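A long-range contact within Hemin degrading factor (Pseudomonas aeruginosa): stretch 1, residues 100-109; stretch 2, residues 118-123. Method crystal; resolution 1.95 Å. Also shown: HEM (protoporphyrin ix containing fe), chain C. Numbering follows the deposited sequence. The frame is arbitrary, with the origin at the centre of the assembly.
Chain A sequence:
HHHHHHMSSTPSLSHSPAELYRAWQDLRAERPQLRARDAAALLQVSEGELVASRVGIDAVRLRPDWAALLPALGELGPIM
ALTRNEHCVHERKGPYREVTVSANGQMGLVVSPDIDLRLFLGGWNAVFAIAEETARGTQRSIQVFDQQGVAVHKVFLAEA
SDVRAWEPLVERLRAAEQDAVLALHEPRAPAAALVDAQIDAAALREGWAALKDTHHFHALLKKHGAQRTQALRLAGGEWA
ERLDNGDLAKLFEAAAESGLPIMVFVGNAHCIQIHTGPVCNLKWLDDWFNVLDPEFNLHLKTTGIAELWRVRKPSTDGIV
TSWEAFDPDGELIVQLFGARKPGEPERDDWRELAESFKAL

Stretch 1, residues 100-109: TVSANGQMGL
Stretch 2 118-123: RLFLGG

Stretch 1 is a hairpin whose returning strand, 107-109, pairs antiparallel with strand 118-120, axes 4.7 Å apart and N-to-C directions at 162°. Thr100 and Val101 end the first strand of the hairpin, extended near -125/135; Val101 (chi1 t) brings CG1 within 4.1 Å of Leu121 CD1, an apolar contact. A type I turn from Ser102 to Gly105 reverses the chain: Ser102 OG accepts from Met107 N (3.0 Å) and donates to Asn104 OD1 (2.6 Å), while Gly105 takes phi/psi 66/23, where glycine is favoured. Gln106 O accepts from Leu121 N at 3.0 Å, which carries the pairing one residue past the strand, to the start of the 3-10 segment 121-123; a water also bridges Gln106 O to Gly122 N. Met107 (-131/130, chi1 t, chi2 p) faces Phe120 (chi1 m, chi2 -79°) in a non-hydrogen-bonded pair; its flexible thioether lays CE 3.4 Å from Phe120 CD1, and SD lies 4.4 Å from the ring centroid. Gly108 (-120/148) pairs with Leu119 through both backbone bonds, Gly108 N to Leu119 O 2.9 Å and Leu119 N to Gly108 O 2.8 Å. A CB there would sit 3.1 Å from Leu119 CD1, so glycine suits this tight spot. Leu109 (chi1 -101°, chi2 94°) opposes Arg118 (m, m, t, -105°), CG 4.0 Å from Arg118 CD, with CD2 over one guanidinium face; Arg118 NE approaches heme NC at 3.0 Å.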

ATOM      1  N   THR A 100       2.361  16.885   3.823  1.00 18.59           N
ATOM      2  CA  THR A 100       3.537  17.400   4.489  1.00 18.67           C
ATOM      3  C   THR A 100       4.702  16.498   4.198  1.00 20.39           C
ATOM      4  O   THR A 100       4.541  15.299   4.180  1.00 21.95           O
ATOM      5  CB  THR A 100       3.382  17.588   6.032  1.00 22.90           C
ATOM      6  OG1 THR A 100       3.110  16.340   6.644  1.00 27.23           O
ATOM      7  CG2 THR A 100       2.337  18.492   6.395  1.00 20.76           C
ATOM      8  N   VAL A 101       5.867  17.085   3.961  1.00 16.91           N
ATOM      9  CA  VAL A 101       7.100  16.348   3.700  1.00 19.93           C
ATOM     10  C   VAL A 101       8.161  16.799   4.703  1.00 24.03           C
ATOM     11  O   VAL A 101       8.361  18.005   4.900  1.00 21.41           O
ATOM     12  CB  VAL A 101       7.610  16.595   2.260  1.00 17.59           C
ATOM     13  CG1 VAL A 101       8.952  15.911   2.030  1.00 14.02           C
ATOM     14  CG2 VAL A 101       6.575  16.108   1.243  1.00 14.70           C
ATOM     15  N   SER A 102       8.843  15.840   5.326  1.00 20.07           N
ATOM     16  CA  SER A 102       9.803  16.148   6.395  1.00 22.95           C
ATOM     17  C   SER A 102      10.985  17.009   5.931  1.00 21.55           C
ATOM     18  O   SER A 102      11.277  17.111   4.730  1.00 21.31           O
ATOM     19  CB  SER A 102      10.309  14.861   7.052  1.00 21.08           C
ATOM     20  OG  SER A 102      11.103  14.106   6.154  1.00 21.20           O
ATOM     21  N   ALA A 103      11.701  17.585   6.880  1.00 29.86           N
ATOM     22  CA  ALA A 103      12.808  18.491   6.569  1.00 26.84           C
ATOM     23  C   ALA A 103      13.897  17.806   5.806  1.00 25.97           C
ATOM     24  O   ALA A 103      14.468  18.368   4.924  1.00 32.65           O
ATOM     25  CB  ALA A 103      13.376  19.041   7.840  1.00 30.08           C
ATOM     26  N   ASN A 104      14.159  16.582   6.168  1.00 26.31           N
ATOM     27  CA  ASN A 104      15.167  15.833   5.503  1.00 25.42           C
ATOM     28  C   ASN A 104      14.669  15.234   4.188  1.00 25.06           C
ATOM     29  O   ASN A 104      15.394  14.600   3.512  1.00 25.02           O
ATOM     30  CB  ASN A 104      15.759  14.799   6.432  1.00 27.03           C
ATOM     31  CG  ASN A 104      14.848  13.626   6.668  1.00 25.96           C
ATOM     32  OD1 ASN A 104      13.686  13.711   6.446  1.00 22.14           O
ATOM     33  ND2 ASN A 104      15.406  12.542   7.158  1.00 22.44           N
ATOM     34  N   GLY A 105      13.394  15.438   3.890  1.00 27.64           N
ATOM     35  CA  GLY A 105      12.758  14.970   2.667  1.00 25.52           C
ATOM     36  C   GLY A 105      12.664  13.460   2.532  1.00 25.27           C
ATOM     37  O   GLY A 105      12.581  12.928   1.415  1.00 21.14           O
ATOM     38  N   GLN A 106      12.706  12.770   3.644  1.00 19.38           N
ATOM     39  CA  GLN A 106      12.621  11.333   3.603  1.00 20.18           C
ATOM     40  C   GLN A 106      11.245  10.774   4.032  1.00 19.74           C
ATOM     41  O   GLN A 106      11.010   9.621   3.890  1.00 17.02           O
ATOM     42  CB  GLN A 106      13.690  10.687   4.475  1.00 21.50           C
ATOM     43  CG  GLN A 106      15.128  10.978   4.119  1.00 21.89           C
ATOM     44  CD  GLN A 106      15.456  10.732   2.683  1.00 27.12           C
ATOM     45  OE1 GLN A 106      15.623  11.649   1.903  1.00 26.15           O
ATOM     46  NE2 GLN A 106      15.563   9.510   2.338  1.00 25.05           N
ATOM     47  N   MET A 107      10.398  11.615   4.583  1.00 18.52           N
ATOM     48  CA  MET A 107       9.081  11.214   5.025  1.00 22.77           C
ATOM     49  C   MET A 107       7.989  12.133   4.530  1.00 21.61           C
ATOM     50  O   MET A 107       8.068  13.315   4.706  1.00 19.98           O
ATOM     51  CB  MET A 107       8.981  11.081   6.548  1.00 20.30           C
ATOM     52  CG  MET A 107       7.687  10.455   7.020  1.00 29.05           C
ATOM     53  SD  MET A 107       7.656   8.656   7.131  1.00 40.36           S
ATOM     54  CE  MET A 107       9.380   8.262   7.042  1.00 28.42           C
ATOM     55  N   GLY A 108       6.959  11.541   3.964  1.00 14.66           N
ATOM     56  CA  GLY A 108       5.809  12.299   3.515  1.00 14.34           C
ATOM     57  C   GLY A 108       4.546  11.839   4.212  1.00 19.38           C
ATOM     58  O   GLY A 108       4.391  10.655   4.538  1.00 17.37           O
ATOM     59  N   LEU A 109       3.623  12.726   4.428  1.00 16.81           N
ATOM     60  CA  LEU A 109       2.328  12.380   4.904  1.00 14.65           C
ATOM     61  C   LEU A 109       1.222  13.021   4.085  1.00 16.07           C
ATOM     62  O   LEU A 109       1.333  14.113   3.709  1.00 18.00           O
ATOM     63  CB  LEU A 109       2.156  12.881   6.311  1.00 21.37           C
ATOM     64  CG  LEU A 109       2.352  11.739   7.229  1.00 25.41           C
ATOM     65  CD1 LEU A 109       3.791  11.816   7.589  1.00 24.55           C
ATOM     66  CD2 LEU A 109       1.438  12.021   8.385  1.00 29.88           C
ATOM     67  N   ARG A 118       1.053   7.225   4.301  1.00  9.56           N
ATOM     68  CA  ARG A 118       2.349   7.394   4.948  1.00 11.19           C
ATOM     69  C   ARG A 118       3.386   7.027   3.910  1.00 11.49           C
ATOM     70  O   ARG A 118       3.414   5.886   3.424  1.00  9.24           O
ATOM     71  CB  ARG A 118       2.495   6.479   6.166  1.00 11.33           C
ATOM     72  CG  ARG A 118       1.337   6.546   7.151  1.00 15.66           C
ATOM     73  CD  ARG A 118       1.128   7.948   7.723  1.00 19.62           C
ATOM     74  NE  ARG A 118      -0.042   8.001   8.606  1.00 23.23           N
ATOM     75  CZ  ARG A 118      -1.210   8.556   8.280  1.00 23.61           C
ATOM     76  NH1 ARG A 118      -1.377   9.134   7.089  1.00 18.82           N
ATOM     77  NH2 ARG A 118      -2.218   8.544   9.150  1.00 22.24           N
ATOM     78  N   LEU A 119       4.237   7.991   3.570  1.00 13.33           N
ATOM     79  CA  LEU A 119       5.168   7.837   2.454  1.00 13.81           C
ATOM     80  C   LEU A 119       6.600   7.752   2.955  1.00 13.84           C
ATOM     81  O   LEU A 119       7.072   8.641   3.670  1.00 18.00           O
ATOM     82  CB  LEU A 119       5.016   9.012   1.471  1.00 12.07           C
ATOM     83  CG  LEU A 119       3.565   9.375   1.119  1.00 14.48           C
ATOM     84  CD1 LEU A 119       3.478  10.670   0.298  1.00 13.60           C
ATOM     85  CD2 LEU A 119       2.875   8.226   0.387  1.00  9.67           C
ATOM     86  N   PHE A 120       7.282   6.669   2.597  1.00 13.64           N
ATOM     87  CA  PHE A 120       8.679   6.472   2.988  1.00 16.88           C
ATOM     88  C   PHE A 120       9.562   6.676   1.765  1.00 15.94           C
ATOM     89  O   PHE A 120       9.866   5.735   1.022  1.00 13.57           O
ATOM     90  CB  PHE A 120       8.855   5.088   3.608  1.00 14.29           C
ATOM     91  CG  PHE A 120       7.882   4.821   4.702  1.00 16.22           C
ATOM     92  CD1 PHE A 120       8.087   5.344   5.969  1.00 19.09           C
ATOM     93  CD2 PHE A 120       6.736   4.081   4.457  1.00 16.79           C
ATOM     94  CE1 PHE A 120       7.177   5.118   6.974  1.00 23.13           C
ATOM     95  CE2 PHE A 120       5.824   3.856   5.453  1.00 13.69           C
ATOM     96  CZ  PHE A 120       6.040   4.367   6.710  1.00 19.95           C
ATOM     97  N   LEU A 121       9.959   7.932   1.587  1.00 14.93           N
ATOM     98  CA  LEU A 121      10.456   8.461   0.316  1.00 14.56           C
ATOM     99  C   LEU A 121      11.853   8.005  -0.064  1.00 16.13           C
ATOM    100  O   LEU A 121      12.286   8.188  -1.207  1.00 14.54           O
ATOM    101  CB  LEU A 121      10.428   9.986   0.361  1.00 13.17           C
ATOM    102  CG  LEU A 121       9.054  10.585   0.630  1.00 15.38           C
ATOM    103  CD1 LEU A 121       9.144  12.100   0.671  1.00 16.88           C
ATOM    104  CD2 LEU A 121       8.054  10.131  -0.438  1.00 14.11           C
ATOM    105  N   GLY A 122      12.553   7.411   0.875  1.00 15.12           N
ATOM    106  CA  GLY A 122      13.906   7.015   0.677  1.00 16.95           C
ATOM    107  C   GLY A 122      14.152   6.032  -0.404  1.00 17.26           C
ATOM    108  O   GLY A 122      15.144   6.084  -1.035  1.00 14.00           O
ATOM    109  N   GLY A 123      13.250   5.088  -0.570  1.00 14.72           N
ATOM    110  CA  GLY A 123      13.360   4.107  -1.640  1.00 17.21           C
ATOM    111  C   GLY A 123      12.669   4.527  -2.937  1.00 17.12           C
ATOM    112  O   GLY A 123      12.696   3.805  -3.940  1.00 17.49           O
TER
HETATM  113  CHA HEM C 400      -1.547   3.180  12.972  1.00 28.73           C
HETATM  114  CHB HEM C 400      -3.385   7.544  13.071  1.00 33.91           C
HETATM  115  CHC HEM C 400       0.858   9.304  11.652  1.00 26.79           C
HETATM  116  CHD HEM C 400       2.191   4.859  10.476  1.00 28.76           C
HETATM  117  C1A HEM C 400      -2.386   4.233  13.202  1.00 31.87           C
HETATM  118  C2A HEM C 400      -3.666   4.154  13.820  1.00 27.98           C
HETATM  119  C3A HEM C 400      -4.155   5.370  13.862  1.00 29.10           C
HETATM  120  C4A HEM C 400      -3.220   6.193  13.234  1.00 31.92           C
HETATM  121  CMA HEM C 400      -5.498   5.751  14.417  1.00 32.10           C
HETATM  122  CAA HEM C 400      -4.355   2.958  14.377  1.00 27.87           C
HETATM  123  CBA HEM C 400      -4.929   3.083  15.812  1.00 24.17           C
HETATM  124  CGA HEM C 400      -3.778   3.081  16.750  1.00 30.83           C
HETATM  125  O1A HEM C 400      -3.705   3.887  17.673  1.00 29.43           O
HETATM  126  O2A HEM C 400      -2.918   2.264  16.559  1.00 33.39           O
HETATM  127  C1B HEM C 400      -2.326   8.360  12.699  1.00 36.28           C
HETATM  128  C2B HEM C 400      -2.505   9.751  12.710  1.00 34.96           C
HETATM  129  C3B HEM C 400      -1.341  10.296  12.330  1.00 36.84           C
HETATM  130  C4B HEM C 400      -0.427   9.161  12.071  1.00 31.96           C
HETATM  131  CMB HEM C 400      -3.753  10.477  13.117  1.00 33.21           C
HETATM  132  CAB HEM C 400      -1.137  11.773  12.242  1.00 33.97           C
HETATM  133  CBB HEM C 400      -0.321  12.378  11.434  1.00 34.67           C
HETATM  134  C1C HEM C 400       1.612   8.278  11.219  1.00 26.74           C
HETATM  135  C2C HEM C 400       2.911   8.384  10.767  1.00 29.46           C
HETATM  136  C3C HEM C 400       3.312   7.127  10.429  1.00 31.94           C
HETATM  137  C4C HEM C 400       2.237   6.225  10.670  1.00 29.13           C
HETATM  138  CMC HEM C 400       3.724   9.640  10.690  1.00 30.96           C
HETATM  139  CAC HEM C 400       4.609   6.783   9.898  1.00 32.03           C
HETATM  140  CBC HEM C 400       4.748   5.578   9.431  1.00 32.67           C
HETATM  141  C1D HEM C 400       1.273   3.999  11.093  1.00 32.53           C
HETATM  142  C2D HEM C 400       1.374   2.508  11.101  1.00 30.74           C
HETATM  143  C3D HEM C 400       0.336   2.074  11.811  1.00 28.52           C
HETATM  144  C4D HEM C 400      -0.396   3.277  12.222  1.00 30.18           C
HETATM  145  CMD HEM C 400       2.410   1.602  10.471  1.00 26.64           C
HETATM  146  CAD HEM C 400      -0.004   0.635  12.100  1.00 28.99           C
HETATM  147  CBD HEM C 400       0.399   0.312  13.538  1.00 26.92           C
HETATM  148  CGD HEM C 400       0.494  -1.117  13.980  1.00 29.60           C
HETATM  149  O1D HEM C 400      -0.104  -1.386  15.000  1.00 24.87           O
HETATM  150  O2D HEM C 400       1.150  -1.975  13.409  1.00 25.82           O
HETATM  151  NA  HEM C 400      -2.131   5.501  12.837  1.00 29.91           N
HETATM  152  NB  HEM C 400      -1.081   8.029  12.324  1.00 33.17           N
HETATM  153  NC  HEM C 400       1.255   6.995  11.155  1.00 30.13           N
HETATM  154  ND  HEM C 400       0.199   4.384  11.767  1.00 30.08           N
HETATM  155 FE   HEM C 400      -0.365   6.108  12.062  1.00 33.94          FE
HETATM  156  O   HOH W   1      12.262   6.842   3.751  1.00 18.33           O